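Local coordinates for protein putative esterase MT1895 (PDB 3S4K) that probably hydrolyses acyl-CoA thioesters as a hotdog-fold thioesterase of the PaaI family, with 1,4-dihydroxy-2-naphthoyl-CoA as a possible substrate, at residues A[62-67]-A[87-92]; A[109-112]-A[117-120]. All blocks are in the same frame, centred on the assembly; numbering follows the deposited sequence.

Interaction 1: residues A[62-67]-A[87-92]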
loop_
_atom_site.group_PDB
_atom_site.type_symbol
_atom_site.label_atom_id
_atom_site.label_comp_id
_atom_site.label_asym_id
_atom_site.label_seq_id
_atom_site.Cartn_x
_atom_site.Cartn_y
_atom_site.Cartn_z
ATOM N N MET A 62 -5.714 2.362 1.728
ATOM C CA MET A 62 -6.605 3.207 2.538
ATOM C C MET A 62 -5.902 4.497 2.928
ATOM O O MET A 62 -6.432 5.611 2.768
ATOM C CB MET A 62 -6.990 2.503 3.841
ATOM C CG MET A 62 -8.208 1.620 3.796
ATOM S SD MET A 62 -8.719 1.248 5.499
ATOM C CE MET A 62 -9.517 2.759 6.031
ATOM N N ILE A 63 -4.695 4.341 3.446
ATOM C CA ILE A 63 -3.865 5.457 3.881
ATOM C C ILE A 63 -3.594 6.366 2.687
ATOM O O ILE A 63 -3.730 7.572 2.779
ATOM C CB ILE A 63 -2.585 4.912 4.577
ATOM C CG1 ILE A 63 -2.952 4.415 5.971
ATOM C CG2 ILE A 63 -1.409 5.958 4.605
ATOM C CD1 ILE A 63 -1.984 3.403 6.545
ATOM N N GLU A 64 -3.283 5.779 1.541
ATOM C CA GLU A 64 -3.002 6.572 0.335
ATOM C C GLU A 64 -4.209 7.409 -0.102
ATOM O O GLU A 64 -4.083 8.617 -0.380
ATOM C CB GLU A 64 -2.541 5.632 -0.789
ATOM C CG GLU A 64 -2.124 6.338 -2.084
ATOM C CD GLU A 64 -0.778 7.023 -2.005
ATOM O OE1 GLU A 64 -0.058 6.848 -0.995
ATOM O OE2 GLU A 64 -0.439 7.748 -2.980
ATOM N N SER A 65 -5.383 6.776 -0.131
ATOM C CA SER A 65 -6.621 7.432 -0.541
ATOM C C SER A 65 -7.011 8.578 0.383
ATOM O O SER A 65 -7.327 9.681 -0.059
ATOM C CB SER A 65 -7.778 6.426 -0.581
ATOM O OG SER A 65 -7.729 5.643 -1.755
ATOM N N ILE A 66 -7.021 8.312 1.672
ATOM C CA ILE A 66 -7.519 9.319 2.633
ATOM C C ILE A 66 -6.596 10.537 2.624
ATOM O O ILE A 66 -7.048 11.683 2.567
ATOM C CB ILE A 66 -7.706 8.712 4.055
ATOM C CG1 ILE A 66 -8.703 7.551 4.004
ATOM C CG2 ILE A 66 -8.257 9.801 5.040
ATOM C CD1 ILE A 66 -8.851 6.732 5.311
ATOM N N ALA A 67 -5.288 10.293 2.651
ATOM C CA ALA A 67 -4.284 11.354 2.560
ATOM C C ALA A 67 -4.374 12.164 1.264
ATOM O O ALA A 67 -4.313 13.404 1.284
ATOM C CB ALA A 67 -2.879 10.753 2.704
ATOM N N VAL A 87 4.209 10.767 -3.756
ATOM C CA VAL A 87 5.597 10.334 -3.995
ATOM C C VAL A 87 6.115 9.331 -2.979
ATOM O O VAL A 87 7.009 8.573 -3.313
ATOM C CB VAL A 87 6.594 11.498 -4.188
ATOM C CG1 VAL A 87 6.173 12.365 -5.379
ATOM C CG2 VAL A 87 6.719 12.322 -2.880
ATOM N N ASN A 88 5.609 9.319 -1.746
ATOM C CA ASN A 88 6.052 8.297 -0.786
ATOM C C ASN A 88 4.924 7.928 0.145
ATOM O O ASN A 88 4.171 8.792 0.564
ATOM C CB ASN A 88 7.288 8.765 -0.016
ATOM C CG ASN A 88 7.754 7.759 1.046
ATOM O OD1 ASN A 88 7.333 7.832 2.205
ATOM N ND2 ASN A 88 8.584 6.802 0.639
ATOM N N ASN A 89 4.812 6.642 0.443
ATOM C CA ASN A 89 3.821 6.110 1.389
ATOM C C ASN A 89 4.559 5.161 2.320
ATOM O O ASN A 89 5.139 4.143 1.861
ATOM C CB ASN A 89 2.675 5.382 0.658
ATOM C CG ASN A 89 1.659 4.707 1.610
ATOM O OD1 ASN A 89 2.020 4.017 2.587
ATOM N ND2 ASN A 89 0.362 4.827 1.253
ATOM N N ASN A 90 4.566 5.500 3.610
ATOM C CA ASN A 90 5.333 4.763 4.609
ATOM C C ASN A 90 4.380 4.369 5.710
ATOM O O ASN A 90 3.964 5.216 6.501
ATOM C CB ASN A 90 6.476 5.616 5.151
ATOM C CG ASN A 90 7.457 4.808 5.979
ATOM O OD1 ASN A 90 7.073 3.890 6.651
ATOM N ND2 ASN A 90 8.738 5.152 5.906
ATOM N N THR A 91 4.017 3.075 5.705
ATOM C CA THR A 91 2.974 2.529 6.558
ATOM C C THR A 91 3.549 1.526 7.525
ATOM O O THR A 91 4.317 0.628 7.136
ATOM C CB THR A 91 1.891 1.822 5.726
ATOM O OG1 THR A 91 1.233 2.800 4.933
ATOM C CG2 THR A 91 0.909 1.160 6.659
ATOM N N ASP A 92 3.164 1.672 8.789
ATOM C CA ASP A 92 3.535 0.714 9.831
ATOM C C ASP A 92 2.297 -0.098 10.145
ATOM O O ASP A 92 1.199 0.452 10.288
ATOM C CB ASP A 92 4.027 1.442 11.089
ATOM C CG ASP A 92 5.308 2.173 10.862
ATOM O OD1 ASP A 92 6.374 1.513 10.642
ATOM O OD2 ASP A 92 5.275 3.419 10.887
#
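Ile-63 overlaps Thr-91 with the end of its longer branch: the two side chains reach toward each other tip to tip, and CD1 of Ile-63 stops 3.6 Å from OG1 and 3.7 Å from CG2 of Thr-91. The shorter branch turns to the amide of Asn-89: CG2 of Ile-63, anti to the backbone N, lies 4.0 Å from ND2 of Asn-89, and the two side chains cross at about a right angle. The next residue, Glu-64, gives the polar half of the contact. Its chain leaves the helix with CG anti to the backbone N (chi1 -176°) and then bends at chi2, which swings the carboxylate over to the strand. There Glu-64 OE1, through its anti lone pair, accepts a nearly straight bond of 3.1 Å from Asn-89 ND2, and the acceptor lies close to the amide plane. Asn-89 ND2 is also hydrogen-bonded to Cys-60 O, one turn earlier on the helix, while Asn-89 OD1 receives Thr-91 OG1 at 2.8 Å in the plane of its carbonyl. With both ends engaged, the buried amide has its flip and rotation fixed. Phe-93 of the second subunit packs on both Glu-64 and Asn-89, and a bound ethanediol lies about 4 Å from the Glu-64 side chain, which may mark a pocket. The axes of segments 62-67 and 87-92 pass 9.5 Å apart at 127°. Helix 56-75 thus packs on strand 83-93 as the central helix wrapped by an antiparallel sheet, the hotdog fold, here with the sheet running on through residues 88-92 into the second subunit.

Interaction 2: residues A[109-112]-A[117-120]. With SO4 (sulfate ion), chain G.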
loop_
_atom_site.group_PDB
_atom_site.type_symbol
_atom_site.label_atom_id
_atom_site.label_comp_id
_atom_site.label_asym_id
_atom_site.label_seq_id
_atom_site.Cartn_x
_atom_site.Cartn_y
_atom_site.Cartn_z
ATOM N N LEU A 109 0.684 16.996 8.655
ATOM C CA LEU A 109 2.012 17.209 9.213
ATOM C C LEU A 109 2.747 18.387 8.586
ATOM O O LEU A 109 3.479 19.083 9.289
ATOM C CB LEU A 109 2.866 15.938 9.082
ATOM C CG LEU A 109 2.246 14.687 9.720
ATOM C CD1 LEU A 109 3.186 13.470 9.544
ATOM C CD2 LEU A 109 1.939 14.897 11.198
ATOM N N HIS A 110 2.596 18.573 7.276
ATOM C CA HIS A 110 3.201 19.698 6.556
ATOM C C HIS A 110 2.339 20.012 5.354
ATOM O O HIS A 110 1.932 19.108 4.629
ATOM C CB HIS A 110 4.623 19.391 6.066
ATOM C CG HIS A 110 5.165 20.448 5.148
ATOM N ND1 HIS A 110 5.614 21.666 5.616
ATOM C CD2 HIS A 110 5.265 20.503 3.794
ATOM C CE1 HIS A 110 5.998 22.411 4.594
ATOM N NE2 HIS A 110 5.789 21.734 3.474
ATOM N N ARG A 111 2.052 21.292 5.139
ATOM C CA ARG A 111 1.320 21.700 3.952
ATOM C C ARG A 111 1.951 22.981 3.417
ATOM O O ARG A 111 1.815 24.038 4.013
ATOM C CB ARG A 111 -0.151 21.928 4.286
ATOM C CG ARG A 111 -0.894 20.677 4.743
ATOM C CD ARG A 111 -2.313 20.989 5.230
ATOM N NE ARG A 111 -2.273 21.690 6.513
ATOM C CZ ARG A 111 -3.344 22.046 7.213
ATOM N NH1 ARG A 111 -4.570 21.799 6.760
ATOM N NH2 ARG A 111 -3.198 22.666 8.380
ATOM N N GLY A 112 2.661 22.861 2.307
ATOM C CA GLY A 112 3.428 23.970 1.765
ATOM C C GLY A 112 3.157 24.148 0.291
ATOM O O GLY A 112 2.281 23.478 -0.287
ATOM N N LEU A 117 2.609 16.630 3.557
ATOM C CA LEU A 117 2.848 15.425 4.297
ATOM C C LEU A 117 1.641 15.218 5.229
ATOM O O LEU A 117 1.318 16.104 6.045
ATOM C CB LEU A 117 4.198 15.525 5.035
ATOM C CG LEU A 117 4.657 14.264 5.768
ATOM C CD1 LEU A 117 5.028 13.174 4.791
ATOM C CD2 LEU A 117 5.804 14.542 6.740
ATOM N N TRP A 118 0.972 14.066 5.114
ATOM C CA TRP A 118 -0.221 13.732 5.894
ATOM C C TRP A 118 -0.021 12.432 6.681
ATOM O O TRP A 118 0.602 11.499 6.179
ATOM C CB TRP A 118 -1.453 13.552 4.994
ATOM C CG TRP A 118 -1.938 14.865 4.424
ATOM C CD1 TRP A 118 -1.464 15.505 3.338
ATOM C CD2 TRP A 118 -2.992 15.681 4.942
ATOM N NE1 TRP A 118 -2.157 16.673 3.119
ATOM C CE2 TRP A 118 -3.090 16.819 4.109
ATOM C CE3 TRP A 118 -3.852 15.571 6.036
ATOM C CZ2 TRP A 118 -4.040 17.827 4.323
ATOM C CZ3 TRP A 118 -4.762 16.585 6.264
ATOM C CH2 TRP A 118 -4.857 17.693 5.405
ATOM N N LEU A 119 -0.537 12.395 7.915
ATOM C CA LEU A 119 -0.566 11.194 8.761
ATOM C C LEU A 119 -1.975 10.596 8.730
ATOM O O LEU A 119 -2.969 11.309 8.924
ATOM C CB LEU A 119 -0.236 11.558 10.209
ATOM C CG LEU A 119 -0.532 10.486 11.247
ATOM C CD1 LEU A 119 0.399 9.312 11.024
ATOM C CD2 LEU A 119 -0.334 11.054 12.661
ATOM N N VAL A 120 -2.056 9.289 8.509
ATOM C CA VAL A 120 -3.326 8.578 8.538
ATOM C C VAL A 120 -3.210 7.433 9.526
ATOM O O VAL A 120 -2.263 6.632 9.453
ATOM C CB VAL A 120 -3.691 8.021 7.157
ATOM C CG1 VAL A 120 -5.070 7.335 7.199
ATOM C CG2 VAL A 120 -3.621 9.130 6.091
HETATM S S SO4 G . 0.815 22.415 8.405
HETATM O O1 SO4 G . 0.194 21.192 7.947
HETATM O O2 SO4 G . -0.234 23.448 8.467
HETATM O O3 SO4 G . 1.308 22.169 9.764
HETATM O O4 SO4 G . 1.966 22.890 7.570
#
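Backbone bonds join Leu-109 and His-110 to Leu-117 in a classic beta bulge. The carbonyl oxygen of Leu-117 accepts from both N-H groups: Leu-109 N lies 2.8 Å from Leu-117 O, and His-110 N lies 3.0 Å from the same oxygen. In return Leu-117 N gives a 2.8 Å bond to His-110 O, making His-110 and Leu-117 an antiparallel hydrogen-bonded pair whose CB atoms meet on one face. The extra residue accompanies the corner that the chain turns at Leu-109.

Apolar contacts gather round the Leu-109 side chain. With CG anti to the carbonyl carbon (chi1 -56°), it lies against Leu-117 and Leu-119: CD1 of Leu-109 reaches CD2 of Leu-117 and CB of Leu-119, each at 4.0 Å. Beyond the bulge, CD of Arg-111 rests 3.7 Å from CZ2 of Trp-118; the guanidinium plane stands 81° from the indole plane, so the two groups do not stack. The indole NE1 is bonded to Gln-116.

Hydrogen bonds to a sulfate and a salt bridge engage Arg-111. The sulfate lies at the edge of the guanidinium, in its plane: Arg-111 NE is 2.9 Å from sulfate O1, Arg-111 NH2 is bonded to O2, and the Arg-111 backbone N holds O4. A bend at chi3 (-71°) folds the chain back to the anion, while NH1 forms a salt bridge with Asp-35. The sulfate probably came from the crystallisation liquor, so no physiological ligand follows from it; the chemistry implies a hairpin end whose arginine, its CD against the indole and its NH1 paired with Asp-35, joins a backbone N-H in holding an anion.

In the fold
Helix 56-75 ties the two contacts together. In interaction 1 its residues 62-67 meet strand 83-93, and further round the same segment it packs on the strand of interaction 2: Ala-67 CB lies 3.8 Å from Val-120 CG2 and 3.9 Å from Trp-118 CB. Ile-63 touches Val-120 as well, and its side chain also bears on Val-135 of strand 129-140, which runs between strands 83-93 and 115-123. The centres of the interactions are about 11 Å apart. Interaction 1, about 5 Å from the chain centre, is buried beside the second subunit and close to the ethanediol; interaction 2, at about 12 Å, is partly buried, touches no other chain of the assembly, and carries the sulfate.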